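Local coordinates for protein-tyrosine-phosphatase (Vibrio vulnificus, PDB 7DHE) that probably removes phosphate from tyrosine residues of proteins by hydrolysing the phosphotyrosine ester, at residues V11-I16 with G39-K44; L87-G92 with K118-P123. All coordinates share one frame; numbering follows the deposited sequence.

Interaction 1 (V11-I16 with G39-K44); sequences VCVGNI and GIAAEK. With B85 (benzylphosphonic acid), chain E.
C12 and I40 meet through their backbones where two parallel strands end side by side. I40 N gives a nearly straight hydrogen bond to C12 O (2.8 Å, N-H...O 165°), lying in the carbonyl plane, and the same oxygen also receives a CA-H...O contact from G39 CA at 3.3 Å. One residue on, A41 N bonds to V13 O at 2.9 Å and comes in on a lone pair. The turn G39-A42, of type I, presents these N-H groups one after the other to the carbonyls.

Two apolar pairs flank this ladder. The V11 and I40 side chains cross at about a right angle, with V11 CG1 3.8 Å from I40 CG1; the branch is placed there because CG1 stands anti to the backbone N (chi1 173°). Further out, V13 CG2 lies 4.1 Å from A41 CB, a methyl small enough to sit close to the valine.

N15 packs its CB methylene on the backbone at G39 N, 3.4 Å away. Glycine suits position 39, since a side chain there would run into the backbone of 13-15. The N15 amide is held elsewhere: ND2 bonds to S19 OG and S37 OG, while OD1 accepts from Q73 N, fixing the rotation of the group.

Toward the ligand, V13 N and G14 N make weak, long bonds to O11 of the benzylphosphonic acid, with R18 and C17 N adding further bonds. The contact joins the start of the phosphate-binding P-loop to the turn after strand 34-39, and the run from C12, the predicted nucleophile, to R18 matches the CX5R signature of low molecular weight tyrosine phosphatases.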
loop_
_atom_site.group_PDB
_atom_site.type_symbol
_atom_site.label_atom_id
_atom_site.label_comp_id
_atom_site.label_asym_id
_atom_site.label_seq_id
_atom_site.Cartn_x
_atom_site.Cartn_y
_atom_site.Cartn_z
ATOM N N VAL A 11 -0.967 2.109 -2.703
ATOM C CA VAL A 11 -0.792 1.533 -4.031
ATOM C C VAL A 11 0.578 0.912 -4.212
ATOM O O VAL A 11 1.586 1.516 -3.841
ATOM C CB VAL A 11 -1.078 2.630 -5.129
ATOM C CG1 VAL A 11 -0.741 2.145 -6.535
ATOM C CG2 VAL A 11 -2.520 3.142 -5.058
ATOM N N CYS A 12 0.595 -0.309 -4.787
ATOM C CA CYS A 12 1.762 -1.029 -5.255
ATOM C C CYS A 12 1.428 -1.702 -6.578
ATOM O O CYS A 12 0.567 -1.176 -7.287
ATOM C CB CYS A 12 2.364 -1.975 -4.224
ATOM S SG CYS A 12 1.452 -3.519 -3.969
ATOM N N VAL A 13 2.112 -2.779 -6.979
ATOM C CA VAL A 13 1.827 -3.293 -8.310
ATOM C C VAL A 13 0.889 -4.530 -8.290
ATOM O O VAL A 13 -0.017 -4.580 -9.130
ATOM C CB VAL A 13 3.043 -3.468 -9.257
ATOM C CG1 VAL A 13 4.360 -2.929 -8.704
ATOM C CG2 VAL A 13 3.136 -4.839 -9.920
ATOM N N GLY A 14 1.069 -5.464 -7.359
ATOM C CA GLY A 14 0.182 -6.609 -7.362
ATOM C C GLY A 14 -0.946 -6.542 -6.368
ATOM O O GLY A 14 -1.907 -7.310 -6.485
ATOM N N ASN A 15 -0.825 -5.669 -5.359
ATOM C CA ASN A 15 -1.796 -5.549 -4.254
ATOM C C ASN A 15 -1.926 -6.858 -3.463
ATOM O O ASN A 15 -3.009 -7.231 -3.034
ATOM C CB ASN A 15 -3.153 -5.017 -4.724
ATOM C CG ASN A 15 -4.080 -4.547 -3.627
ATOM O OD1 ASN A 15 -5.302 -4.758 -3.655
ATOM N ND2 ASN A 15 -3.523 -3.870 -2.645
ATOM N N ILE A 16 -0.801 -7.546 -3.246
ATOM C CA ILE A 16 -0.784 -8.784 -2.465
ATOM C C ILE A 16 0.272 -8.730 -1.347
ATOM O O ILE A 16 0.176 -9.493 -0.387
ATOM C CB ILE A 16 -0.643 -10.068 -3.360
ATOM C CG1 ILE A 16 0.616 -9.972 -4.292
ATOM C CG2 ILE A 16 -1.925 -10.316 -4.153
ATOM C CD1 ILE A 16 1.086 -11.193 -4.832
ATOM N N GLY A 39 -3.554 -2.334 -6.751
ATOM C CA GLY A 39 -2.372 -2.670 -7.532
ATOM C C GLY A 39 -2.419 -2.146 -8.946
ATOM O O GLY A 39 -3.431 -2.305 -9.636
ATOM N N ILE A 40 -1.302 -1.550 -9.384
ATOM C CA ILE A 40 -1.127 -0.988 -10.729
ATOM C C ILE A 40 -1.292 -2.067 -11.806
ATOM O O ILE A 40 -1.852 -1.785 -12.851
ATOM C CB ILE A 40 0.252 -0.249 -10.810
ATOM C CG1 ILE A 40 0.181 1.104 -10.066
ATOM C CG2 ILE A 40 0.740 -0.080 -12.265
ATOM C CD1 ILE A 40 1.456 1.715 -9.751
ATOM N N ALA A 41 -0.814 -3.288 -11.545
ATOM C CA ALA A 41 -0.875 -4.376 -12.515
ATOM C C ALA A 41 -1.552 -5.618 -11.947
ATOM O O ALA A 41 -1.262 -6.731 -12.392
ATOM C CB ALA A 41 0.524 -4.708 -13.022
ATOM N N ALA A 42 -2.504 -5.421 -11.004
ATOM C CA ALA A 42 -3.210 -6.549 -10.401
ATOM C C ALA A 42 -3.964 -7.381 -11.470
ATOM O O ALA A 42 -3.932 -8.605 -11.429
ATOM C CB ALA A 42 -4.162 -6.062 -9.310
ATOM N N GLU A 43 -4.597 -6.709 -12.448
ATOM C CA GLU A 43 -5.359 -7.338 -13.517
ATOM C C GLU A 43 -4.445 -8.075 -14.472
ATOM O O GLU A 43 -4.687 -9.257 -14.728
ATOM C CB GLU A 43 -6.216 -6.311 -14.252
ATOM C CG GLU A 43 -7.391 -6.905 -15.010
ATOM C CD GLU A 43 -8.334 -5.866 -15.578
ATOM O OE1 GLU A 43 -8.492 -4.787 -14.958
ATOM O OE2 GLU A 43 -8.950 -6.157 -16.629
ATOM N N LYS A 44 -3.404 -7.406 -14.994
ATOM C CA LYS A 44 -2.461 -8.048 -15.905
ATOM C C LYS A 44 -1.750 -9.251 -15.237
ATOM O O LYS A 44 -1.466 -10.245 -15.921
ATOM C CB LYS A 44 -1.475 -7.006 -16.494
ATOM C CG LYS A 44 -0.050 -7.463 -16.881
ATOM C CD LYS A 44 0.059 -8.256 -18.192
ATOM C CE LYS A 44 1.492 -8.397 -18.679
ATOM N NZ LYS A 44 2.354 -9.169 -17.740
HETATM C C1 B85 E . 2.847 -8.805 -6.866
HETATM C C2 B85 E . 2.692 -9.054 -8.223
HETATM C C3 B85 E . 3.700 -8.738 -9.110
HETATM C C4 B85 E . 4.862 -8.162 -8.642
HETATM C C5 B85 E . 5.011 -7.893 -7.288
HETATM C C6 B85 E . 4.006 -8.215 -6.381
HETATM C C7 B85 E . 4.158 -7.895 -4.912
HETATM P P8 B85 E . 3.572 -6.257 -4.470
HETATM O O9 B85 E . 4.159 -5.881 -3.089
HETATM O O10 B85 E . 2.043 -6.405 -4.270
HETATM O O11 B85 E . 3.894 -5.276 -5.560
#

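Interaction 2 (L87-G92 with K118-P123); sequences LVMEKG and KDIPDP. With B85 (benzylphosphonic acid), chain E.
D119 reaches K91 with one oxygen. Its OD1 accepts K91 N at 2.9 Å, met from above the carboxylate plane (42° out of it), and also forms a salt bridge, K91 NZ to D119 OD1 at 3.1 Å, whose hydrogen bond is weak. To get there the lysine chain folds back at chi3 and chi4, and its ammonium has a second, backbone partner in Q117 O. Aspartate suits the place, being short enough to gather both donors at once. Its other oxygen, OD2, faces E90 OE1 at 4.5 Å; the nearby lysine and the R18 guanidinium probably temper that repulsion.

I120 follows with the backbone bond, its N donating to M89 O at 3.0 Å. Beside this bond, the flexible thioether of M89 fits against the branched chain: M89 SD lies 3.8 Å from I120 CD1, and F111 touches both residues in the core. I120 O accepts from R18 NH1, which also forms a salt bridge with E90 OE2, so the arginine is gripped from both segments.

At D122, CG stands anti to the backbone N (chi1 -174°), turning the carboxylate toward the benzylphosphonic acid, though the fit is too close in the model and its exact place is doubtful; OD1 accepts from Y124 N. P123 packs on R18. This Asp-Pro-Tyr loop, with D122 the predicted proton donor, is characteristic of the active site of low molecular weight tyrosine phosphatases.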
loop_
_atom_site.group_PDB
_atom_site.type_symbol
_atom_site.label_atom_id
_atom_site.label_comp_id
_atom_site.label_asym_id
_atom_site.label_seq_id
_atom_site.Cartn_x
_atom_site.Cartn_y
_atom_site.Cartn_z
ATOM N N LEU A 87 -0.950 6.830 -1.761
ATOM C CA LEU A 87 0.417 6.590 -1.329
ATOM C C LEU A 87 0.998 5.418 -2.049
ATOM O O LEU A 87 0.540 4.285 -1.839
ATOM C CB LEU A 87 0.477 6.382 0.196
ATOM C CG LEU A 87 -0.063 7.502 1.074
ATOM C CD1 LEU A 87 0.016 7.111 2.537
ATOM C CD2 LEU A 87 0.685 8.833 0.802
ATOM N N VAL A 88 2.002 5.693 -2.919
ATOM C CA VAL A 88 2.693 4.677 -3.734
ATOM C C VAL A 88 3.899 4.126 -2.987
ATOM O O VAL A 88 4.491 4.831 -2.182
ATOM C CB VAL A 88 3.033 5.145 -5.180
ATOM C CG1 VAL A 88 1.775 5.533 -5.939
ATOM C CG2 VAL A 88 4.029 6.304 -5.188
ATOM N N MET A 89 4.246 2.859 -3.230
ATOM C CA MET A 89 5.336 2.189 -2.522
ATOM C C MET A 89 6.682 2.527 -3.085
ATOM O O MET A 89 7.657 2.519 -2.343
ATOM C CB MET A 89 5.116 0.670 -2.489
ATOM C CG MET A 89 4.058 0.230 -1.503
ATOM S SD MET A 89 4.609 0.521 0.186
ATOM C CE MET A 89 3.101 0.296 1.078
ATOM N N GLU A 90 6.743 2.845 -4.380
ATOM C CA GLU A 90 7.969 3.242 -5.086
ATOM C C GLU A 90 7.729 4.510 -5.904
ATOM O O GLU A 90 6.640 4.699 -6.458
ATOM C CB GLU A 90 8.449 2.131 -6.042
ATOM C CG GLU A 90 8.926 0.856 -5.369
ATOM C CD GLU A 90 9.384 -0.208 -6.343
ATOM O OE1 GLU A 90 9.968 0.145 -7.392
ATOM O OE2 GLU A 90 9.160 -1.404 -6.063
ATOM N N LYS A 91 8.776 5.348 -6.025
ATOM C CA LYS A 91 8.758 6.576 -6.825
ATOM C C LYS A 91 8.409 6.255 -8.285
ATOM O O LYS A 91 7.683 7.027 -8.922
ATOM C CB LYS A 91 10.115 7.295 -6.751
ATOM C CG LYS A 91 10.409 7.942 -5.393
ATOM C CD LYS A 91 11.810 8.583 -5.302
ATOM C CE LYS A 91 12.953 7.634 -4.967
ATOM N NZ LYS A 91 12.865 7.086 -3.582
ATOM N N GLY A 92 8.906 5.113 -8.782
ATOM C CA GLY A 92 8.645 4.615 -10.130
ATOM C C GLY A 92 7.179 4.349 -10.414
ATOM O O GLY A 92 6.751 4.409 -11.572
ATOM N N LYS A 118 11.930 7.161 1.029
ATOM C CA LYS A 118 12.423 5.810 0.746
ATOM C C LYS A 118 11.442 4.988 -0.057
ATOM O O LYS A 118 10.241 4.994 0.246
ATOM C CB LYS A 118 12.719 5.049 2.062
ATOM C CG LYS A 118 14.030 5.364 2.747
ATOM C CD LYS A 118 14.119 4.581 4.083
ATOM C CE LYS A 118 15.127 5.085 5.121
ATOM N NZ LYS A 118 14.893 4.528 6.500
ATOM N N ASP A 119 11.958 4.229 -1.034
ATOM C CA ASP A 119 11.143 3.260 -1.769
ATOM C C ASP A 119 11.064 2.018 -0.865
ATOM O O ASP A 119 11.998 1.732 -0.108
ATOM C CB ASP A 119 11.775 2.872 -3.114
ATOM C CG ASP A 119 11.540 3.824 -4.266
ATOM O OD1 ASP A 119 10.834 4.837 -4.071
ATOM O OD2 ASP A 119 12.066 3.560 -5.370
ATOM N N ILE A 120 9.947 1.307 -0.927
ATOM C CA ILE A 120 9.763 0.094 -0.162
ATOM C C ILE A 120 9.902 -1.091 -1.111
ATOM O O ILE A 120 9.114 -1.225 -2.047
ATOM C CB ILE A 120 8.466 0.132 0.669
ATOM C CG1 ILE A 120 8.636 1.214 1.755
ATOM C CG2 ILE A 120 8.220 -1.260 1.286
ATOM C CD1 ILE A 120 7.494 1.610 2.462
ATOM N N PRO A 121 10.946 -1.912 -0.930
ATOM C CA PRO A 121 11.202 -2.993 -1.890
ATOM C C PRO A 121 10.197 -4.129 -1.873
ATOM O O PRO A 121 9.701 -4.508 -0.830
ATOM C CB PRO A 121 12.592 -3.476 -1.480
ATOM C CG PRO A 121 12.606 -3.237 0.033
ATOM C CD PRO A 121 11.953 -1.892 0.150
ATOM N N ASP A 122 9.936 -4.667 -3.031
ATOM C CA ASP A 122 9.046 -5.792 -3.207
ATOM C C ASP A 122 9.642 -7.089 -2.620
ATOM O O ASP A 122 10.692 -7.552 -3.083
ATOM C CB ASP A 122 8.766 -5.961 -4.696
ATOM C CG ASP A 122 7.752 -7.005 -5.018
ATOM O OD1 ASP A 122 7.097 -7.511 -4.073
ATOM O OD2 ASP A 122 7.620 -7.339 -6.214
ATOM N N PRO A 123 8.949 -7.724 -1.654
ATOM C CA PRO A 123 9.457 -9.000 -1.115
ATOM C C PRO A 123 8.950 -10.257 -1.856
ATOM O O PRO A 123 9.322 -11.378 -1.509
ATOM C CB PRO A 123 8.891 -8.994 0.292
ATOM C CG PRO A 123 7.567 -8.291 0.152
ATOM C CD PRO A 123 7.700 -7.301 -0.973
HETATM C C1 B85 E . 2.847 -8.805 -6.866
HETATM C C2 B85 E . 2.692 -9.054 -8.223
HETATM C C3 B85 E . 3.700 -8.738 -9.110
HETATM C C4 B85 E . 4.862 -8.162 -8.642
HETATM C C5 B85 E . 5.011 -7.893 -7.288
HETATM C C6 B85 E . 4.006 -8.215 -6.381
HETATM C C7 B85 E . 4.158 -7.895 -4.912
HETATM P P8 B85 E . 3.572 -6.257 -4.470
HETATM O O9 B85 E . 4.159 -5.881 -3.089
HETATM O O10 B85 E . 2.043 -6.405 -4.270
HETATM O O11 B85 E . 3.894 -5.276 -5.560
#

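How the interactions relate
Both interactions reach the same ligand, interaction 1 through the loop after strand 7-12 and interaction 2 through D122 of the 118-123 loop; strands 7-12 and 85-88 are neighbours in the parallel sheet. V11 N and L87 O probably form a hydrogen bond, and M89 CG packs against C12 CB, so the two contacts touch directly. Interaction 1 is buried and depends on backbone bonds and small or branched apolar groups, as befits a loop that presents N-H groups to a phosphate. Interaction 2 is half surface: a core pair of M89 and I120 gives way to an exposed K91 paired with a partly exposed D119. R18 unites them, serving the ligand beside 11-16 while gripping 87-92 and 118-123.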